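Local coordinates for molybdate-binding protein MolA (Haemophilus influenzae, PDB 3PSH), which binds molybdate and tungstate in the periplasm, serving as the solute-binding component of the low-affinity molybdate importer MolBCA, at residues I4-D9 / V109-L114; H17-V22 / T38-G43; A32-A37 / Q316-T321; V75-L80 / I99-D104. One frame throughout, in Å; residues are numbered along the deposited sequence.

The chain opens contact 1 at residues 4-9, in the turn of the N-terminal hairpin, and then enters strand 21-24. Contact 2 closes the first short loop, setting strand 41-44 beside strand 21-24. Contact 3 opens at 32-37, before contact 2 has closed, so the two cross. Contact 4 pairs the helices before and after strand 87-91 in the chain and is complete before residues 109-114 close contact 1; both it and contact 2 thus lie within the span of contact 1. Contact 3 closes last, at 316-321, crossing contact 1 and bringing the C-terminal helix to the N-terminal lobe. Packing joins neighbours: Val-109 to Ile-102, Val-22 to Leu-80, Ala-32 to Ile-41.

Contact 1. Residues I4-D9 / V109-L114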
# COMPACT_ATOMS: atom_id res chain seq x y z
N ILE A 4 15.68 2.61 18.14
CA ILE A 4 14.71 3.31 17.29
C ILE A 4 13.36 3.32 17.95
O ILE A 4 13.17 2.59 18.87
CB ILE A 4 14.65 2.73 15.82
CG1 ILE A 4 14.15 1.25 15.82
CG2 ILE A 4 15.98 2.94 15.10
CD1 ILE A 4 12.59 1.04 15.84
N THR A 5 12.44 4.17 17.46
CA THR A 5 11.04 4.12 17.88
C THR A 5 10.23 3.69 16.66
O THR A 5 10.30 4.26 15.58
CB THR A 5 10.51 5.45 18.39
OG1 THR A 5 11.37 5.87 19.47
CG2 THR A 5 9.09 5.36 18.90
N ASP A 6 9.56 2.60 16.85
CA ASP A 6 8.74 2.03 15.71
C ASP A 6 7.33 2.68 15.72
O ASP A 6 6.98 3.49 16.59
CB ASP A 6 8.72 0.49 15.77
CG ASP A 6 7.71 -0.10 16.74
OD1 ASP A 6 6.90 0.63 17.42
OD2 ASP A 6 7.69 -1.35 16.83
N GLN A 7 6.52 2.22 14.76
CA GLN A 7 5.22 2.85 14.54
C GLN A 7 4.08 2.37 15.51
O GLN A 7 2.84 2.70 15.38
CB GLN A 7 4.90 2.81 13.04
CG GLN A 7 5.89 3.67 12.27
CD GLN A 7 5.40 3.95 10.84
OE1 GLN A 7 5.23 3.02 10.10
NE2 GLN A 7 5.44 5.19 10.41
N LEU A 8 4.45 1.52 16.49
CA LEU A 8 3.59 1.27 17.62
C LEU A 8 4.17 2.06 18.84
O LEU A 8 3.77 1.77 20.05
CB LEU A 8 3.51 -0.26 17.83
CG LEU A 8 2.75 -1.20 16.84
CD1 LEU A 8 2.75 -2.59 17.34
CD2 LEU A 8 1.36 -0.69 16.73
N ASP A 9 5.10 2.99 18.56
CA ASP A 9 5.77 3.82 19.65
C ASP A 9 6.56 2.94 20.66
O ASP A 9 6.79 3.30 21.84
CB ASP A 9 4.71 4.67 20.36
CG ASP A 9 4.07 5.79 19.41
OD1 ASP A 9 4.60 6.11 18.32
OD2 ASP A 9 3.00 6.29 19.84
N VAL A 109 11.92 -6.59 17.13
CA VAL A 109 10.76 -6.48 16.26
C VAL A 109 10.47 -4.98 15.98
O VAL A 109 10.48 -4.17 16.91
CB VAL A 109 9.51 -6.99 17.05
CG1 VAL A 109 8.12 -6.61 16.27
CG2 VAL A 109 9.55 -8.50 17.21
N VAL A 110 10.21 -4.67 14.71
CA VAL A 110 9.95 -3.30 14.34
C VAL A 110 8.62 -3.31 13.57
O VAL A 110 8.50 -3.98 12.54
CB VAL A 110 11.00 -2.77 13.36
CG1 VAL A 110 10.67 -1.28 12.85
CG2 VAL A 110 12.34 -2.73 14.05
N ALA A 111 7.63 -2.68 14.22
CA ALA A 111 6.20 -2.64 13.70
C ALA A 111 6.04 -1.44 12.77
O ALA A 111 6.56 -0.28 13.09
CB ALA A 111 5.23 -2.55 14.90
N ILE A 112 5.47 -1.70 11.60
CA ILE A 112 5.33 -0.62 10.62
C ILE A 112 3.82 -0.46 10.30
O ILE A 112 3.14 -1.41 9.98
CB ILE A 112 6.08 -0.97 9.34
CG1 ILE A 112 7.61 -0.98 9.57
CG2 ILE A 112 5.71 0.08 8.16
CD1 ILE A 112 8.34 0.37 9.93
N SER A 113 3.38 0.80 10.38
CA SER A 113 1.99 1.07 10.06
C SER A 113 1.91 2.01 8.85
O SER A 113 0.81 2.12 8.30
CB SER A 113 1.30 1.87 11.17
OG SER A 113 1.96 3.09 11.36
N LEU A 114 3.00 2.76 8.51
CA LEU A 114 2.90 3.83 7.49
C LEU A 114 1.77 4.86 7.83
O LEU A 114 1.19 5.56 6.92
CB LEU A 114 2.69 3.24 6.08
CG LEU A 114 3.79 2.22 5.73
CD1 LEU A 114 3.51 1.74 4.27
CD2 LEU A 114 5.19 2.79 5.85
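One face of the Gln-7 side-chain amide meets two backbone N-H groups: Ser-113 N at 2.9 Å and Leu-114 N at 2.8 Å from Gln-7 OE1, both displaced from the carbonyl plane. At the other end of the amide, NE2 is held by Gln-142 and Gly-139 of helix 132-151. The carboxylate of Asp-6 is likewise met above its plane. Ala-111 N reaches Asp-6 OD2 (2.9 Å, 44° out of the plane), an oxygen that also forms a salt bridge to Arg-10, while Leu-8 N bonds to OD1, making an Asx turn. A chi1 of 82° sets Asp-6 CG between the backbone N and the carbonyl carbon, 3.6 Å from Ala-111 N of the strand. This is the type I turn, residues 6-9, of the hairpin between strands 2-5 and 11-14, resting on strand 109-112, an edge strand of the lobe's parallel sheet. A backbone bond from Gln-7 N to Ala-111 O (3.0 Å) joins the two. Leu-8 CG presses on Ala-111 CB at 3.4 Å, tight for two carbons. On the hairpin's strand, Ile-4 CD1 touches Val-110 CG2 (4.2 Å), the side chains crossing at about a right angle; Leu-146 packs against both.

Contact 2. Residues H17-V22 / T38-G43; sequences HINRAV and TKQIVG
Ala-21 pairs with Ile-41 and Val-22 with Gly-43 in parallel register, the one-residue shift between the two bridges marking a beta bulge at Val-42. These are the two strands of a beta-alpha-beta unit, 21-24 and 41-44, joined through helix 26-34. Ala-21 N donates to Gln-40 O (3.0 Å, 171° at the hydrogen), and Ala-21 O takes Val-42 N at 2.8 Å plus a weak bond from Gly-43 N, so one carbonyl oxygen accepts from two successive N-H groups. Beyond the pairing, Val-42 CG1 lies over one face of the Arg-20 guanidinium, 3.8 Å above its plane and displaced toward the rim. The bend at chi3 (80°) swings NE back toward the valine; Arg-20 CZ and NH2 each lie 3.9 Å from Val-42 CG1, and Leu-83 O fixes NH2. Val-42 CG2 instead touches Val-22 CG2 (4.0 Å). On the opposite face of the sheet from Val-22, Ala-21 CB approaches Ile-41 CG1, and Phe-151 of helix 132-151 covers both. Gln-40 CG packs against Asn-19 ND2 at 3.8 Å, the amides 46° apart. A water donates to Asn-19 O (2.7 Å) and, weakly, to Lys-39 O.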
# COMPACT_ATOMS: atom_id res chain seq x y z
N HIS A 17 24.30 -2.86 12.33
CA HIS A 17 24.10 -3.19 10.91
C HIS A 17 23.12 -4.31 10.87
O HIS A 17 23.14 -5.21 11.71
CB HIS A 17 25.39 -3.57 10.21
CG HIS A 17 26.46 -2.56 10.45
ND1 HIS A 17 26.38 -1.28 9.95
CD2 HIS A 17 27.61 -2.64 11.18
CE1 HIS A 17 27.48 -0.61 10.30
NE2 HIS A 17 28.23 -1.41 11.06
N ILE A 18 22.30 -4.26 9.81
CA ILE A 18 21.33 -5.33 9.54
C ILE A 18 21.65 -6.03 8.19
O ILE A 18 21.74 -5.40 7.04
CB ILE A 18 19.91 -4.67 9.45
CG1 ILE A 18 19.43 -4.16 10.80
CG2 ILE A 18 18.80 -5.64 8.98
CD1 ILE A 18 19.47 -5.24 11.83
N ASN A 19 21.74 -7.35 8.28
CA ASN A 19 21.99 -8.12 7.06
C ASN A 19 21.06 -9.35 6.91
O ASN A 19 21.10 -10.03 5.94
CB ASN A 19 23.43 -8.60 7.02
CG ASN A 19 24.37 -7.48 6.85
OD1 ASN A 19 25.14 -7.08 7.80
ND2 ASN A 19 24.36 -6.93 5.67
N ARG A 20 20.32 -9.62 8.00
CA ARG A 20 19.43 -10.81 8.08
C ARG A 20 18.01 -10.49 8.57
O ARG A 20 17.47 -11.12 9.47
CB ARG A 20 20.07 -11.90 8.97
CG ARG A 20 21.38 -12.35 8.33
CD ARG A 20 22.04 -13.49 9.14
NE ARG A 20 21.27 -14.65 8.71
CZ ARG A 20 21.37 -15.30 7.55
NH1 ARG A 20 22.41 -15.07 6.69
NH2 ARG A 20 20.46 -16.27 7.27
N ALA A 21 17.37 -9.53 7.88
CA ALA A 21 16.09 -9.06 8.37
C ALA A 21 15.03 -10.06 7.86
O ALA A 21 15.18 -10.60 6.72
CB ALA A 21 15.80 -7.68 7.73
N VAL A 22 13.96 -10.19 8.64
CA VAL A 22 12.83 -11.00 8.09
C VAL A 22 11.69 -10.00 7.97
O VAL A 22 11.44 -9.25 8.89
CB VAL A 22 12.55 -12.19 9.04
CG1 VAL A 22 11.18 -12.83 8.67
CG2 VAL A 22 13.67 -13.22 8.75
N THR A 38 17.33 -5.48 -0.56
CA THR A 38 16.97 -6.94 -0.45
C THR A 38 18.11 -7.91 -0.13
O THR A 38 17.88 -8.99 0.30
CB THR A 38 16.25 -7.46 -1.69
OG1 THR A 38 17.14 -7.32 -2.76
CG2 THR A 38 14.99 -6.58 -1.97
N LYS A 39 19.34 -7.47 -0.35
CA LYS A 39 20.47 -8.34 0.03
C LYS A 39 20.58 -8.45 1.56
O LYS A 39 21.30 -9.29 2.07
CB LYS A 39 21.72 -7.66 -0.38
CG LYS A 39 22.13 -7.79 -1.80
CD LYS A 39 23.17 -6.68 -2.01
CE LYS A 39 23.14 -6.15 -3.45
NZ LYS A 39 22.15 -5.03 -3.69
N GLN A 40 19.95 -7.52 2.24
CA GLN A 40 19.87 -7.54 3.73
C GLN A 40 18.66 -8.25 4.29
O GLN A 40 18.39 -8.13 5.46
CB GLN A 40 20.00 -6.12 4.28
CG GLN A 40 21.30 -5.47 3.86
CD GLN A 40 21.24 -3.97 4.02
OE1 GLN A 40 21.37 -3.43 5.12
NE2 GLN A 40 20.89 -3.29 2.90
N ILE A 41 17.91 -8.95 3.44
CA ILE A 41 16.71 -9.67 3.93
C ILE A 41 16.88 -11.18 3.67
O ILE A 41 17.40 -11.56 2.62
CB ILE A 41 15.52 -9.18 3.08
CG1 ILE A 41 15.24 -7.71 3.47
CG2 ILE A 41 14.23 -10.04 3.30
CD1 ILE A 41 14.34 -6.95 2.39
N VAL A 42 16.45 -12.01 4.61
CA VAL A 42 16.59 -13.45 4.47
C VAL A 42 15.27 -14.20 4.67
O VAL A 42 15.25 -15.43 4.49
CB VAL A 42 17.64 -14.03 5.42
CG1 VAL A 42 19.03 -13.44 5.05
CG2 VAL A 42 17.18 -13.81 6.84
N GLY A 43 14.18 -13.47 5.04
CA GLY A 43 12.83 -14.13 4.96
C GLY A 43 11.75 -13.08 4.76
O GLY A 43 11.99 -11.91 5.01
O HOH W 1 22.65 -11.54 4.34

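Contact 3. Residues A32-A37 / Q316-T321; sequences AVQLDA and QKFYRT
A Schellman motif ends helix 26-34, the helix whose first turn carries the molybdate ligands His-26 and Gln-27, and the C-terminal helix 307-319 closes on that end. Asp-36 has positive phi, and the two bonds of the motif run from Ala-37 N to Ala-32 O and from Asp-36 N to Val-33 O. Val-33 O is the focus: Arg-320 grips it end-on with NH1 (3.0 Å) and NH2 (2.9 Å), the oxygen 9° out of the guanidinium plane; with Asp-36 N these make three donors on one carbonyl oxygen. The positive charge probably suits the helix's partly negative C-terminal end and would polarise this carbonyl. Over one guanidinium face lies the Asp-36 carboxylate, the planes 7° apart; Asp-36 OD1 is 3.3 Å from Arg-320 NE, but no N-H points at it, and charges alone attract. Gln-34 CG sits over the Tyr-319 ring in a CH-pi contact, 4.0 Å from the centroid, and Val-33 CG1 meets the same ring at its edge. Tyr-314 OH fixes Gln-34 OE1, and Asn-30 OD1 fixes Tyr-319 OH. Leu-160 of helix 154-165 packs on Gln-34 and Phe-318, and Ala-32 lies against Ile-41 of strand 41-44.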
# COMPACT_ATOMS: atom_id res chain seq x y z
N ALA A 32 11.41 -1.72 1.02
CA ALA A 32 12.81 -2.21 1.07
C ALA A 32 13.33 -2.49 -0.31
O ALA A 32 14.54 -2.22 -0.57
CB ALA A 32 12.95 -3.50 1.91
N VAL A 33 12.45 -2.99 -1.21
CA VAL A 33 12.90 -3.25 -2.56
C VAL A 33 13.29 -1.89 -3.16
O VAL A 33 14.29 -1.75 -3.92
CB VAL A 33 11.77 -3.98 -3.39
CG1 VAL A 33 12.07 -3.91 -4.91
CG2 VAL A 33 11.60 -5.42 -2.88
N GLN A 34 12.49 -0.88 -2.88
CA GLN A 34 12.75 0.43 -3.51
C GLN A 34 13.91 1.19 -2.87
O GLN A 34 14.32 2.28 -3.30
CB GLN A 34 11.50 1.33 -3.57
CG GLN A 34 10.40 0.64 -4.44
CD GLN A 34 9.12 1.49 -4.42
OE1 GLN A 34 9.13 2.64 -4.91
NE2 GLN A 34 8.05 0.96 -3.78
N LEU A 35 14.31 0.74 -1.68
CA LEU A 35 15.52 1.24 -1.00
C LEU A 35 16.75 0.40 -1.44
O LEU A 35 17.89 0.73 -0.96
CB LEU A 35 15.32 1.10 0.52
CG LEU A 35 14.32 2.03 1.14
CD1 LEU A 35 14.31 1.69 2.63
CD2 LEU A 35 14.63 3.58 0.90
N ASP A 36 16.58 -0.57 -2.35
CA ASP A 36 17.68 -1.48 -2.87
C ASP A 36 18.27 -2.17 -1.63
O ASP A 36 19.52 -2.29 -1.54
CB ASP A 36 18.86 -0.73 -3.55
CG ASP A 36 19.64 -1.61 -4.57
OD1 ASP A 36 19.25 -2.77 -4.84
OD2 ASP A 36 20.69 -1.09 -5.08
N ALA A 37 17.40 -2.70 -0.75
CA ALA A 37 17.83 -3.33 0.54
C ALA A 37 17.68 -4.85 0.56
O ALA A 37 17.96 -5.49 1.59
CB ALA A 37 17.03 -2.70 1.79
N GLN A 316 13.12 3.23 -13.08
CA GLN A 316 14.57 2.98 -13.30
C GLN A 316 15.32 3.34 -12.00
O GLN A 316 16.28 2.62 -11.64
CB GLN A 316 15.06 3.86 -14.48
CG GLN A 316 14.42 3.42 -15.83
CD GLN A 316 15.02 2.14 -16.40
OE1 GLN A 316 15.99 1.61 -15.89
NE2 GLN A 316 14.35 1.59 -17.44
N LYS A 317 14.80 4.37 -11.27
CA LYS A 317 15.43 4.82 -10.02
C LYS A 317 15.24 3.87 -8.83
O LYS A 317 16.24 3.38 -8.23
CB LYS A 317 15.04 6.25 -9.64
CG LYS A 317 15.45 6.63 -8.25
CD LYS A 317 16.90 7.15 -8.21
CE LYS A 317 17.29 7.44 -6.75
NZ LYS A 317 18.87 7.59 -6.80
N PHE A 318 13.97 3.40 -8.63
CA PHE A 318 13.63 2.68 -7.38
C PHE A 318 13.50 1.20 -7.60
O PHE A 318 13.67 0.43 -6.62
CB PHE A 318 12.33 3.33 -6.80
CG PHE A 318 12.60 4.77 -6.32
CD1 PHE A 318 13.54 5.00 -5.33
CD2 PHE A 318 12.01 5.88 -6.94
CE1 PHE A 318 13.88 6.28 -4.93
CE2 PHE A 318 12.32 7.18 -6.54
CZ PHE A 318 13.23 7.42 -5.50
N TYR A 319 13.12 0.78 -8.82
CA TYR A 319 13.06 -0.67 -9.06
C TYR A 319 14.19 -1.18 -9.92
O TYR A 319 14.24 -2.36 -10.15
CB TYR A 319 11.72 -1.09 -9.69
CG TYR A 319 10.51 -0.95 -8.78
CD1 TYR A 319 10.37 -1.76 -7.63
CD2 TYR A 319 9.49 -0.00 -9.08
CE1 TYR A 319 9.22 -1.69 -6.79
CE2 TYR A 319 8.29 0.03 -8.27
CZ TYR A 319 8.21 -0.74 -7.12
OH TYR A 319 7.07 -0.73 -6.38
N ARG A 320 15.06 -0.29 -10.39
CA ARG A 320 16.28 -0.60 -11.20
C ARG A 320 15.90 -1.41 -12.49
O ARG A 320 16.68 -2.27 -13.05
CB ARG A 320 17.30 -1.36 -10.29
CG ARG A 320 17.63 -0.67 -9.02
CD ARG A 320 18.32 -1.66 -8.02
NE ARG A 320 17.26 -2.55 -7.48
CZ ARG A 320 16.36 -2.22 -6.51
NH1 ARG A 320 16.25 -1.01 -6.01
NH2 ARG A 320 15.48 -3.14 -6.14
N THR A 321 14.70 -1.14 -12.97
CA THR A 321 14.23 -1.74 -14.21
C THR A 321 13.16 -0.84 -14.87
O THR A 321 12.78 0.17 -14.27
CB THR A 321 13.69 -3.19 -14.03
OG1 THR A 321 13.58 -3.76 -15.34
CG2 THR A 321 12.37 -3.26 -13.29

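Contact 4. Residues V75-L80 / I99-D104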
# COMPACT_ATOMS: atom_id res chain seq x y z
N VAL A 75 3.61 -16.45 13.18
CA VAL A 75 5.02 -16.65 12.94
C VAL A 75 5.35 -18.09 13.31
O VAL A 75 4.56 -18.68 14.11
CB VAL A 75 5.84 -15.64 13.75
CG1 VAL A 75 5.59 -15.83 15.33
CG2 VAL A 75 7.41 -15.74 13.36
N ASN A 76 6.38 -18.65 12.65
CA ASN A 76 6.83 -20.06 12.90
C ASN A 76 8.23 -19.85 13.51
O ASN A 76 9.22 -19.70 12.76
CB ASN A 76 6.84 -20.88 11.58
CG ASN A 76 7.41 -22.29 11.78
OD1 ASN A 76 8.06 -22.54 12.77
ND2 ASN A 76 7.01 -23.24 10.90
N ILE A 77 8.29 -19.83 14.84
CA ILE A 77 9.55 -19.44 15.56
C ILE A 77 10.63 -20.48 15.21
O ILE A 77 11.77 -20.09 14.89
CB ILE A 77 9.36 -19.39 17.06
CG1 ILE A 77 8.44 -18.21 17.52
CG2 ILE A 77 10.67 -19.20 17.86
CD1 ILE A 77 8.97 -16.76 17.21
N GLU A 78 10.29 -21.78 15.21
CA GLU A 78 11.39 -22.73 14.82
C GLU A 78 11.95 -22.52 13.43
O GLU A 78 13.16 -22.71 13.27
CB GLU A 78 11.04 -24.22 14.99
CG GLU A 78 10.46 -24.57 16.36
CD GLU A 78 11.53 -24.93 17.34
OE1 GLU A 78 12.72 -24.83 16.99
OE2 GLU A 78 11.22 -25.18 18.55
N SER A 79 11.15 -22.16 12.40
CA SER A 79 11.68 -21.86 11.12
C SER A 79 12.45 -20.52 11.18
O SER A 79 13.49 -20.39 10.51
CB SER A 79 10.55 -21.69 10.05
OG SER A 79 10.10 -23.01 9.68
N LEU A 80 11.92 -19.57 11.94
CA LEU A 80 12.50 -18.21 11.98
C LEU A 80 13.93 -18.27 12.60
O LEU A 80 14.91 -17.74 12.02
CB LEU A 80 11.60 -17.34 12.84
CG LEU A 80 12.08 -15.90 13.05
CD1 LEU A 80 12.16 -15.13 11.69
CD2 LEU A 80 11.20 -15.13 14.00
N ILE A 99 4.00 -10.93 18.32
CA ILE A 99 5.16 -10.08 18.71
C ILE A 99 5.87 -10.73 19.93
O ILE A 99 7.11 -10.81 19.96
CB ILE A 99 4.69 -8.66 19.05
CG1 ILE A 99 4.28 -8.07 17.70
CG2 ILE A 99 5.81 -7.87 19.74
CD1 ILE A 99 3.51 -6.66 17.77
N LYS A 100 5.08 -11.18 20.91
CA LYS A 100 5.62 -11.82 22.13
C LYS A 100 6.40 -13.09 21.76
O LYS A 100 7.46 -13.28 22.33
CB LYS A 100 4.53 -12.13 23.16
CG LYS A 100 5.09 -12.71 24.52
CD LYS A 100 3.95 -12.75 25.52
CE LYS A 100 4.31 -13.42 26.87
NZ LYS A 100 4.87 -14.81 26.69
N GLN A 101 5.87 -13.94 20.86
CA GLN A 101 6.68 -15.15 20.37
C GLN A 101 8.09 -14.72 19.93
O GLN A 101 9.06 -15.34 20.27
CB GLN A 101 5.98 -15.96 19.29
CG GLN A 101 4.80 -16.71 19.82
CD GLN A 101 4.40 -17.77 18.86
OE1 GLN A 101 5.15 -18.73 18.71
NE2 GLN A 101 3.23 -17.58 18.15
N ILE A 102 8.18 -13.67 19.14
CA ILE A 102 9.47 -13.23 18.59
C ILE A 102 10.35 -12.55 19.68
O ILE A 102 11.50 -12.92 19.80
CB ILE A 102 9.21 -12.28 17.38
CG1 ILE A 102 8.37 -13.00 16.25
CG2 ILE A 102 10.51 -11.76 16.91
CD1 ILE A 102 7.87 -11.97 15.25
N SER A 103 9.74 -11.71 20.56
CA SER A 103 10.49 -11.06 21.63
C SER A 103 11.01 -12.11 22.64
O SER A 103 12.03 -11.91 23.23
CB SER A 103 9.58 -10.14 22.35
OG SER A 103 9.21 -9.14 21.40
N ASP A 104 10.25 -13.16 22.85
CA ASP A 104 10.63 -14.24 23.79
C ASP A 104 11.88 -15.00 23.30
O ASP A 104 12.52 -15.67 24.12
CB ASP A 104 9.50 -15.25 24.07
CG ASP A 104 8.47 -14.73 25.02
OD1 ASP A 104 8.62 -13.68 25.66
OD2 ASP A 104 7.37 -15.35 25.06
O HOH W 2 5.75 -20.09 16.39
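Ile-102 pushes its CG1 branch into a hollow formed by three side chains of 75-80, touching Ile-77 CD1 at 3.9 Å, Val-75 CG1 at 4.1 Å and Leu-80 CD2 at 4.2 Å. Leu-80 meets this bump at about a right angle, its CG anti to the backbone N (chi1 177°), which carries CG toward Ile-102. Ile-77 fills a second hollow, on the surface of helix 96-103. Its CD1 rests on the backbone of Gln-101, 3.4 Å from the carbonyl O, while CG1 lies against Gln-101 CB and OE1. The isoleucine is wedged between the stem of Gln-101 and Ile-102. Val-75 adds the flank of this patch: its CG1 passes Gln-101, 4.0 Å from CB, the two side chains running in opposite directions. The direct contacts are van der Waals, and a polar link is made by one water, which donates to Gln-101 OE1 (2.8 Å) and Val-75 O and accepts from Ile-77 N. The water thus occupies the start of helix 77-82, beside the N-cap. There Asn-76 OD1 receives Ser-79 N at 3.1 Å, the donor standing well above the amide plane, in a capping bond that closes the first turn. Leu-80 and Ile-102 both continue inward to Val-88 of strand 87-91 and to Ile-107. Two helices, one before and one after the inner strand 87-91 in the chain, packed side by side on the same face of a parallel sheet, are typical of the alpha/beta lobes of periplasmic binding proteins.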